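Local coordinates for protein aspartate aminotransferase, mitochondrial (Trypanosoma brucei brucei, PDB 4W5K) that probably transfers the amino group between L-aspartate and 2-oxoglutarate with pyridoxal 5'-phosphate as cofactor, acting as a homodimer, at residues A[144-149]-A[161-166]; A[323-328]-A[339-344]. The protein carries 1 engineered substitution. All blocks are in the same frame, centred on the assembly; numbering follows the deposited sequence. Where two conformers were deposited one is given.

Interaction 1 (A[144-149]-A[161-166]); sequences PYSYYD and LECLDK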
ATOM      1  N   PRO A 144      17.427 -22.228   2.375  1.00 26.56           N
ATOM      2  CA  PRO A 144      16.918 -23.049   1.263  1.00 24.52           C
ATOM      3  C   PRO A 144      16.549 -24.502   1.569  1.00 25.66           C
ATOM      4  O   PRO A 144      17.103 -25.120   2.496  1.00 27.87           O
ATOM      5  CB  PRO A 144      18.086 -23.018   0.270  1.00 25.97           C
ATOM      6  CG  PRO A 144      19.289 -22.915   1.154  1.00 28.96           C
ATOM      7  CD  PRO A 144      18.861 -21.932   2.230  1.00 27.90           C
ATOM      8  N   TYR A 145      15.625 -25.042   0.765  1.00 23.41           N
ATOM      9  CA  TYR A 145      15.463 -26.494   0.598  1.00 23.39           C
ATOM     10  C   TYR A 145      15.691 -26.857  -0.863  1.00 23.70           C
ATOM     11  O   TYR A 145      15.421 -26.057  -1.761  1.00 23.84           O
ATOM     12  CB  TYR A 145      14.082 -26.996   1.060  1.00 25.00           C
ATOM     13  CG  TYR A 145      12.844 -26.349   0.443  1.00 23.89           C
ATOM     14  CD1 TYR A 145      12.422 -26.667  -0.846  1.00 22.43           C
ATOM     15  CD2 TYR A 145      12.059 -25.467   1.180  1.00 20.45           C
ATOM     16  CE1 TYR A 145      11.268 -26.095  -1.398  1.00 23.43           C
ATOM     17  CE2 TYR A 145      10.904 -24.889   0.637  1.00 20.29           C
ATOM     18  CZ  TYR A 145      10.515 -25.202  -0.643  1.00 22.10           C
ATOM     19  OH  TYR A 145       9.382 -24.638  -1.177  1.00 21.69           O
ATOM     20  N   SER A 146      16.187 -28.067  -1.086  1.00 24.26           N
ATOM     21  CA  SER A 146      16.399 -28.563  -2.432  1.00 25.78           C
ATOM     22  C   SER A 146      15.101 -28.514  -3.221  1.00 22.89           C
ATOM     23  O   SER A 146      14.035 -28.873  -2.714  1.00 21.15           O
ATOM     24  CB  SER A 146      16.944 -29.988  -2.389  1.00 24.79           C
ATOM     25  OG  SER A 146      18.184 -30.052  -1.707  1.00 29.92           O
ATOM     26  N   TYR A 147      15.180 -28.048  -4.460  1.00 21.30           N
ATOM     27  CA  TYR A 147      13.977 -27.871  -5.264  1.00 20.29           C
ATOM     28  C   TYR A 147      14.302 -27.954  -6.738  1.00 23.07           C
ATOM     29  O   TYR A 147      13.815 -28.844  -7.439  1.00 25.08           O
ATOM     30  CB  TYR A 147      13.289 -26.521  -4.951  1.00 18.23           C
ATOM     31  CG  TYR A 147      11.975 -26.358  -5.681  1.00 18.08           C
ATOM     32  CD1 TYR A 147      10.819 -26.968  -5.208  1.00 18.19           C
ATOM     33  CD2 TYR A 147      11.893 -25.604  -6.850  1.00 20.12           C
ATOM     34  CE1 TYR A 147       9.613 -26.835  -5.876  1.00 20.70           C
ATOM     35  CE2 TYR A 147      10.678 -25.463  -7.542  1.00 21.73           C
ATOM     36  CZ  TYR A 147       9.546 -26.091  -7.040  1.00 22.70           C
ATOM     37  OH  TYR A 147       8.331 -25.968  -7.668  1.00 23.96           O
ATOM     38  N   TYR A 148      15.132 -27.034  -7.218  1.00 23.01           N
ATOM     39  CA  TYR A 148      15.450 -26.994  -8.657  1.00 25.12           C
ATOM     40  C   TYR A 148      16.663 -27.848  -9.016  1.00 26.33           C
ATOM     41  O   TYR A 148      17.701 -27.813  -8.341  1.00 25.29           O
ATOM     42  CB  TYR A 148      15.680 -25.545  -9.099  1.00 22.71           C
ATOM     43  CG  TYR A 148      16.036 -25.379 -10.561  1.00 23.76           C
ATOM     44  CD1 TYR A 148      15.069 -25.499 -11.551  1.00 23.33           C
ATOM     45  CD2 TYR A 148      17.335 -25.074 -10.948  1.00 24.96           C
ATOM     46  CE1 TYR A 148      15.393 -25.329 -12.896  1.00 21.24           C
ATOM     47  CE2 TYR A 148      17.660 -24.890 -12.265  1.00 24.94           C
ATOM     48  CZ  TYR A 148      16.679 -25.026 -13.244  1.00 23.51           C
ATOM     49  OH  TYR A 148      16.998 -24.868 -14.583  1.00 27.17           O
ATOM     50  N   ASP A 149      16.517 -28.625 -10.086  1.00 23.95           N
ATOM     51  CA  ASP A 149      17.580 -29.493 -10.604  1.00 27.21           C
ATOM     52  C   ASP A 149      18.136 -28.873 -11.881  1.00 24.76           C
ATOM     53  O   ASP A 149      17.476 -28.901 -12.917  1.00 24.66           O
ATOM     54  CB  ASP A 149      17.014 -30.895 -10.867  1.00 27.03           C
ATOM     55  CG  ASP A 149      18.077 -31.908 -11.303  1.00 33.73           C
ATOM     56  OD1 ASP A 149      19.152 -31.510 -11.800  1.00 32.57           O
ATOM     57  OD2 ASP A 149      17.810 -33.122 -11.146  1.00 37.60           O
ATOM     58  N   LEU A 161      11.854 -33.446  -0.403  1.00 26.00           N
ATOM     59  CA  LEU A 161      11.277 -34.246   0.671  1.00 25.99           C
ATOM     60  C   LEU A 161      12.277 -34.467   1.809  1.00 29.43           C
ATOM     61  O   LEU A 161      11.918 -34.320   2.984  1.00 29.50           O
ATOM     62  CB  LEU A 161      10.783 -35.597   0.138  1.00 26.77           C
ATOM     63  CG  LEU A 161       9.620 -35.549  -0.853  1.00 27.04           C
ATOM     64  CD1 LEU A 161       9.327 -36.949  -1.374  1.00 30.10           C
ATOM     65  CD2 LEU A 161       8.386 -34.943  -0.219  1.00 28.05           C
ATOM     66  N   GLU A 162      13.535 -34.751   1.485  1.00 31.02           N
ATOM     67  CA  GLU A 162      14.536 -34.991   2.525  0.51 33.36           C
ATOM     68  C   GLU A 162      14.824 -33.726   3.323  1.00 29.92           C
ATOM     69  O   GLU A 162      15.008 -33.778   4.535  1.00 33.07           O
ATOM     70  CB  GLU A 162      15.849 -35.523   1.943  0.51 36.09           C
ATOM     71  CG  GLU A 162      16.777 -36.042   3.036  0.51 40.16           C
ATOM     72  CD  GLU A 162      18.234 -36.148   2.622  0.51 43.89           C
ATOM     73  OE1 GLU A 162      18.552 -35.907   1.441  0.51 45.53           O
ATOM     74  OE2 GLU A 162      19.067 -36.476   3.493  0.51 49.54           O
ATOM     75  N   CYS A 163      14.887 -32.594   2.633  1.00 28.66           N
ATOM     76  CA  CYS A 163      15.122 -31.323   3.312  1.00 28.89           C
ATOM     77  C   CYS A 163      13.978 -31.017   4.274  1.00 29.00           C
ATOM     78  O   CYS A 163      14.215 -30.587   5.410  1.00 29.03           O
ATOM     79  CB  CYS A 163      15.288 -30.173   2.303  1.00 26.40           C
ATOM     80  SG  CYS A 163      16.918 -30.185   1.491  1.00 31.48           S
ATOM     81  N   LEU A 164      12.740 -31.235   3.827  1.00 28.26           N
ATOM     82  CA  LEU A 164      11.586 -30.955   4.686  1.00 27.07           C
ATOM     83  C   LEU A 164      11.565 -31.925   5.865  1.00 31.76           C
ATOM     84  O   LEU A 164      11.222 -31.546   6.976  1.00 30.15           O
ATOM     85  CB  LEU A 164      10.270 -31.018   3.902  1.00 24.90           C
ATOM     86  CG  LEU A 164      10.090 -29.943   2.814  1.00 28.96           C
ATOM     87  CD1 LEU A 164       8.704 -30.007   2.151  1.00 28.03           C
ATOM     88  CD2 LEU A 164      10.364 -28.561   3.334  1.00 31.37           C
ATOM     89  N   ASP A 165      11.961 -33.176   5.632  1.00 25.72           N
ATOM     90  CA  ASP A 165      11.958 -34.142   6.713  1.00 31.16           C
ATOM     91  C   ASP A 165      12.989 -33.786   7.782  1.00 30.65           C
ATOM     92  O   ASP A 165      12.769 -34.041   8.969  1.00 34.60           O
ATOM     93  CB  ASP A 165      12.224 -35.555   6.181  1.00 30.38           C
ATOM     94  CG  ASP A 165      11.955 -36.611   7.221  1.00 42.51           C
ATOM     95  OD1 ASP A 165      10.831 -36.628   7.773  1.00 46.68           O
ATOM     96  OD2 ASP A 165      12.871 -37.402   7.504  1.00 47.28           O
ATOM     97  N   LYS A 166      14.119 -33.217   7.359  1.00 31.77           N
ATOM     98  CA  LYS A 166      15.247 -32.965   8.276  1.00 32.50           C
ATOM     99  C   LYS A 166      15.161 -31.594   8.975  1.00 28.78           C
ATOM    100  O   LYS A 166      15.820 -31.375   9.995  1.00 34.11           O
ATOM    101  CB  LYS A 166      16.573 -33.057   7.529  1.00 38.91           C
TER
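Cys-163 and Ser-146 meet through a thiol that serves as a hydrogen-bond acceptor: the backbone N of Ser-146 donates to Cys-163 SG over 3.4 Å, with an N-H...S angle of 176°. Sulfur is a soft, weak acceptor, yet so straight a bond illustrates how a helix side chain can take up an amide where a strand breaks its regular run, as strand 141-149 does here. Cys-163 SG sits beside its own backbone N (chi1 -76°), and from there it also comes to 3.4 Å from Ser-146 OG. One atom inward, the contact turns apolar. Tyr-145 CB packs against Cys-163 CB at 3.6 Å, at the point where the two backbones come nearest, 5.5 Å between the CA atoms of Tyr-145 and Cys-163. On the buried side, Leu-164 adds one branch, its CD2 lying 4.1 Å from Tyr-145 CD2 in an oblique approach to the ring.

The ring of Tyr-145 is itself held in place. Its CG is wedged between the backbone N and the carbonyl carbon (chi1 55°), Tyr-147 CD1 lies at the ring edge in its plane, and the phenol OH is hydrogen-bonded to Leu-174 O. The backbone end of Leu-164 is engaged as well, its O accepting from His-204 NE2.

In the fold, the contact lies within a beta-alpha-beta crossover: strand 141-149 leads by way of the short strand 154-155 into helix 157-166, and the chain returns as strand 172-176, with strand 120-124 lying between the two parallel strands. Tyr-145 touches Tyr-122 and Ile-173 on those neighbours, while Leu-164 spans from Ile-173 to Val-195 and Val-198 of helix 189-201, seating helix 157-166 against both sheet and helix.

Interaction 2 (A[323-328]-A[339-344]); sequences RLVSEL and HIERQV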
ATOM      1  N   ARG A 323       5.725 -23.854 -29.073  1.00 25.73           N
ATOM      2  CA  ARG A 323       6.226 -23.358 -30.355  1.00 29.34           C
ATOM      3  C   ARG A 323       7.736 -23.111 -30.317  1.00 29.25           C
ATOM      4  O   ARG A 323       8.435 -23.421 -31.290  1.00 29.38           O
ATOM      5  CB  ARG A 323       5.493 -22.068 -30.747  1.00 31.17           C
ATOM      6  CG  ARG A 323       6.013 -21.408 -32.032  1.00 34.80           C
ATOM      7  CD  ARG A 323       5.313 -21.936 -33.258  1.00 42.49           C
ATOM      8  NE  ARG A 323       5.809 -21.309 -34.486  1.00 44.97           N
ATOM      9  CZ  ARG A 323       5.362 -20.154 -34.975  1.00 45.09           C
ATOM     10  NH1 ARG A 323       4.410 -19.487 -34.337  1.00 44.26           N
ATOM     11  NH2 ARG A 323       5.864 -19.664 -36.105  1.00 42.73           N
ATOM     12  N   LEU A 324       8.237 -22.559 -29.207  1.00 25.94           N
ATOM     13  CA  LEU A 324       9.687 -22.388 -29.030  1.00 30.50           C
ATOM     14  C   LEU A 324      10.414 -23.729 -29.208  1.00 28.91           C
ATOM     15  O   LEU A 324      11.408 -23.854 -29.951  1.00 30.08           O
ATOM     16  CB  LEU A 324      10.007 -21.812 -27.650  1.00 29.86           C
ATOM     17  CG  LEU A 324      11.469 -21.447 -27.369  1.00 35.22           C
ATOM     18  CD1 LEU A 324      11.932 -20.412 -28.368  1.00 42.38           C
ATOM     19  CD2 LEU A 324      11.635 -20.894 -25.952  1.00 35.43           C
ATOM     20  N   VAL A 325       9.895 -24.753 -28.547  1.00 26.97           N
ATOM     21  CA  VAL A 325      10.530 -26.067 -28.632  1.00 24.42           C
ATOM     22  C   VAL A 325      10.473 -26.652 -30.048  1.00 30.61           C
ATOM     23  O   VAL A 325      11.466 -27.195 -30.553  1.00 29.27           O
ATOM     24  CB  VAL A 325       9.894 -27.046 -27.643  1.00 22.44           C
ATOM     25  CG1 VAL A 325      10.480 -28.437 -27.820  1.00 24.00           C
ATOM     26  CG2 VAL A 325      10.111 -26.531 -26.216  1.00 21.55           C
ATOM     27  N   SER A 326       9.327 -26.514 -30.705  1.00 29.26           N
ATOM     28  CA  SER A 326       9.192 -27.060 -32.048  0.54 33.28           C
ATOM     29  C   SER A 326      10.053 -26.284 -33.048  1.00 34.58           C
ATOM     30  O   SER A 326      10.639 -26.878 -33.943  1.00 36.63           O
ATOM     31  CB  SER A 326       7.730 -27.057 -32.489  0.54 36.32           C
ATOM     32  OG  SER A 326       7.281 -25.740 -32.715  0.54 36.88           O
ATOM     33  N   GLU A 327      10.147 -24.966 -32.890  1.00 34.95           N
ATOM     34  CA  GLU A 327      10.985 -24.163 -33.783  1.00 39.17           C
ATOM     35  C   GLU A 327      12.464 -24.451 -33.542  1.00 38.61           C
ATOM     36  O   GLU A 327      13.262 -24.402 -34.473  1.00 39.16           O
ATOM     37  CB  GLU A 327      10.725 -22.665 -33.606  1.00 41.38           C
ATOM     38  CG  GLU A 327       9.358 -22.184 -34.082  1.00 42.15           C
ATOM     39  CD  GLU A 327       9.153 -22.283 -35.586  1.00 43.28           C
ATOM     40  OE1 GLU A 327      10.132 -22.167 -36.369  1.00 43.54           O
ATOM     41  OE2 GLU A 327       7.990 -22.484 -35.989  1.00 47.40           O
ATOM     42  N   LEU A 328      12.836 -24.731 -32.294  1.00 32.23           N
ATOM     43  CA  LEU A 328      14.228 -25.094 -32.011  1.00 31.13           C
ATOM     44  C   LEU A 328      14.584 -26.392 -32.747  1.00 30.42           C
ATOM     45  O   LEU A 328      15.660 -26.519 -33.346  1.00 31.44           O
ATOM     46  CB  LEU A 328      14.464 -25.226 -30.504  1.00 26.69           C
ATOM     47  CG  LEU A 328      14.712 -23.889 -29.770  1.00 29.71           C
ATOM     48  CD1 LEU A 328      14.547 -24.001 -28.266  1.00 27.69           C
ATOM     49  CD2 LEU A 328      16.108 -23.361 -30.118  1.00 32.39           C
ATOM     50  N   HIS A 339      12.038 -29.322 -21.156  1.00 18.85           N
ATOM     51  CA  HIS A 339      11.739 -28.574 -19.927  1.00 18.11           C
ATOM     52  C   HIS A 339      10.913 -27.329 -20.207  1.00 20.96           C
ATOM     53  O   HIS A 339      10.104 -26.908 -19.352  1.00 20.47           O
ATOM     54  CB  HIS A 339      13.025 -28.174 -19.184  1.00 19.33           C
ATOM     55  CG  HIS A 339      14.028 -27.455 -20.027  1.00 19.04           C
ATOM     56  ND1 HIS A 339      14.756 -28.080 -21.022  1.00 21.04           N
ATOM     57  CD2 HIS A 339      14.450 -26.167 -20.002  1.00 22.79           C
ATOM     58  CE1 HIS A 339      15.574 -27.203 -21.579  1.00 22.21           C
ATOM     59  NE2 HIS A 339      15.407 -26.034 -20.977  1.00 24.02           N
ATOM     60  N   ILE A 340      11.092 -26.742 -21.394  1.00 19.17           N
ATOM     61  CA  ILE A 340      10.342 -25.514 -21.730  1.00 20.61           C
ATOM     62  C   ILE A 340       8.820 -25.776 -21.778  1.00 19.23           C
ATOM     63  O   ILE A 340       8.021 -24.888 -21.439  1.00 20.97           O
ATOM     64  CB  ILE A 340      10.819 -24.911 -23.083  1.00 20.81           C
ATOM     65  CG1 ILE A 340      12.311 -24.565 -23.028  1.00 23.38           C
ATOM     66  CG2 ILE A 340       9.994 -23.664 -23.473  1.00 24.48           C
ATOM     67  CD1 ILE A 340      12.659 -23.452 -22.044  1.00 25.99           C
ATOM     68  N   GLU A 341       8.431 -26.990 -22.199  1.00 23.03           N
ATOM     69  CA  GLU A 341       7.014 -27.391 -22.229  1.00 19.59           C
ATOM     70  C   GLU A 341       6.526 -27.956 -20.896  1.00 22.17           C
ATOM     71  O   GLU A 341       5.343 -27.881 -20.595  1.00 26.55           O
ATOM     72  CB  GLU A 341       6.770 -28.417 -23.350  1.00 19.94           C
ATOM     73  CG  GLU A 341       6.569 -27.798 -24.699  1.00 26.21           C
ATOM     74  CD  GLU A 341       6.145 -28.827 -25.755  1.00 29.79           C
ATOM     75  OE1 GLU A 341       7.025 -29.301 -26.503  1.00 28.24           O
ATOM     76  OE2 GLU A 341       4.935 -29.159 -25.816  1.00 30.14           O
ATOM     77  N   ARG A 342       7.435 -28.521 -20.101  1.00 20.49           N
ATOM     78  CA  ARG A 342       7.082 -29.121 -18.820  1.00 19.65           C
ATOM     79  C   ARG A 342       6.841 -28.026 -17.792  1.00 21.30           C
ATOM     80  O   ARG A 342       5.964 -28.133 -16.921  1.00 23.00           O
ATOM     81  CB  ARG A 342       8.184 -30.057 -18.322  1.00 20.54           C
ATOM     82  CG  ARG A 342       7.745 -30.903 -17.148  1.00 22.85           C
ATOM     83  CD  ARG A 342       8.807 -31.934 -16.756  1.00 24.44           C
ATOM     84  NE  ARG A 342       9.346 -32.608 -17.940  1.00 28.56           N
ATOM     85  CZ  ARG A 342      10.560 -32.394 -18.455  1.00 31.67           C
ATOM     86  NH1 ARG A 342      11.410 -31.530 -17.892  1.00 28.56           N
ATOM     87  NH2 ARG A 342      10.934 -33.065 -19.541  1.00 29.09           N
ATOM     88  N   GLN A 343       7.634 -26.970 -17.913  1.00 18.62           N
ATOM     89  CA  GLN A 343       7.472 -25.786 -17.042  1.00 18.35           C
ATOM     90  C   GLN A 343       6.133 -25.073 -17.275  1.00 19.17           C
ATOM     91  O   GLN A 343       5.556 -25.130 -18.364  1.00 21.89           O
ATOM     92  CB  GLN A 343       8.639 -24.830 -17.284  1.00 17.75           C
ATOM     93  CG  GLN A 343       9.976 -25.258 -16.717  1.00 16.82           C
ATOM     94  CD  GLN A 343      11.110 -24.475 -17.348  1.00 20.05           C
ATOM     95  OE1 GLN A 343      10.869 -23.521 -18.087  1.00 20.95           O
ATOM     96  NE2 GLN A 343      12.349 -24.875 -17.073  1.00 20.44           N
ATOM     97  N   VAL A 344       5.657 -24.370 -16.239  1.00 19.21           N
ATOM     98  CA  VAL A 344       4.345 -23.724 -16.250  1.00 21.11           C
ATOM     99  C   VAL A 344       4.461 -22.230 -15.924  1.00 18.49           C
ATOM    100  O   VAL A 344       5.115 -21.849 -14.963  1.00 19.60           O
ATOM    101  CB  VAL A 344       3.399 -24.408 -15.219  1.00 24.40           C
ATOM    102  CG1 VAL A 344       2.058 -23.678 -15.091  1.00 21.23           C
ATOM    103  CG2 VAL A 344       3.202 -25.883 -15.574  1.00 26.81           C
TER
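Val-325 turns CG1 anti to its own nitrogen (chi1 175°), which leaves CG2 beside that nitrogen and facing Ile-340, whose CG2 is likewise swung opposite its backbone N. The motif is a helix-loop-helix connection: the long helix 300-331, which in this family runs on into the small domain, is followed after a short loop by the brief helix 338-342, and the two pack through aliphatic side chains with no hydrogen bond across the contact.

Val-325 CG2 presses on Ile-340 CB at 3.6 Å, the two side chains sliding past each other in opposite directions. Leu-324, one residue earlier on the long helix, crosses Ile-340 obliquely, its CD2 touching Ile-340 CG2 at 4.1 Å, so that one isoleucine methyl is shared by two residues of the long helix. At the exposed margin, Glu-341 lays its chain across the valine, with OE1 3.8 Å from Val-325 CG1, a van der Waals contact.

Behind the contact, Ile-340 CG1 lies above one face of the His-339 ring, toward its rim, and Arg-321 NH1 grips both Ile-340 O and Gln-343 OE1. On the other side of the long helix, Arg-323 NE forms a nearly straight salt bridge to Glu-327 OE2 at 2.9 Å. That oxygen lies in the guanidinium plane but is met on its anti side, 29° out of the carboxylate plane.

From the N terminus, interaction 1 comes first: residues 144-149 and 161-166 close an eleven-residue loop containing strand 154-155 and the start of helix 157-166. Interaction 2 follows much later, where 323-328 meets 339-344 across a ten-residue connection. The two loops are in series and neither nest nor cross. Interaction 1 fixes a helix to the edge region of the main sheet, interaction 2 a short helix to the long one. Although their centres are 26 Å apart, their nearest atoms are about 5 Å apart without touching. Lys-153, in the first loop, bridges the gap by touching both Tyr-148 and His-339, while Tyr-148 meets the Tyr-349 ring edge-to-face.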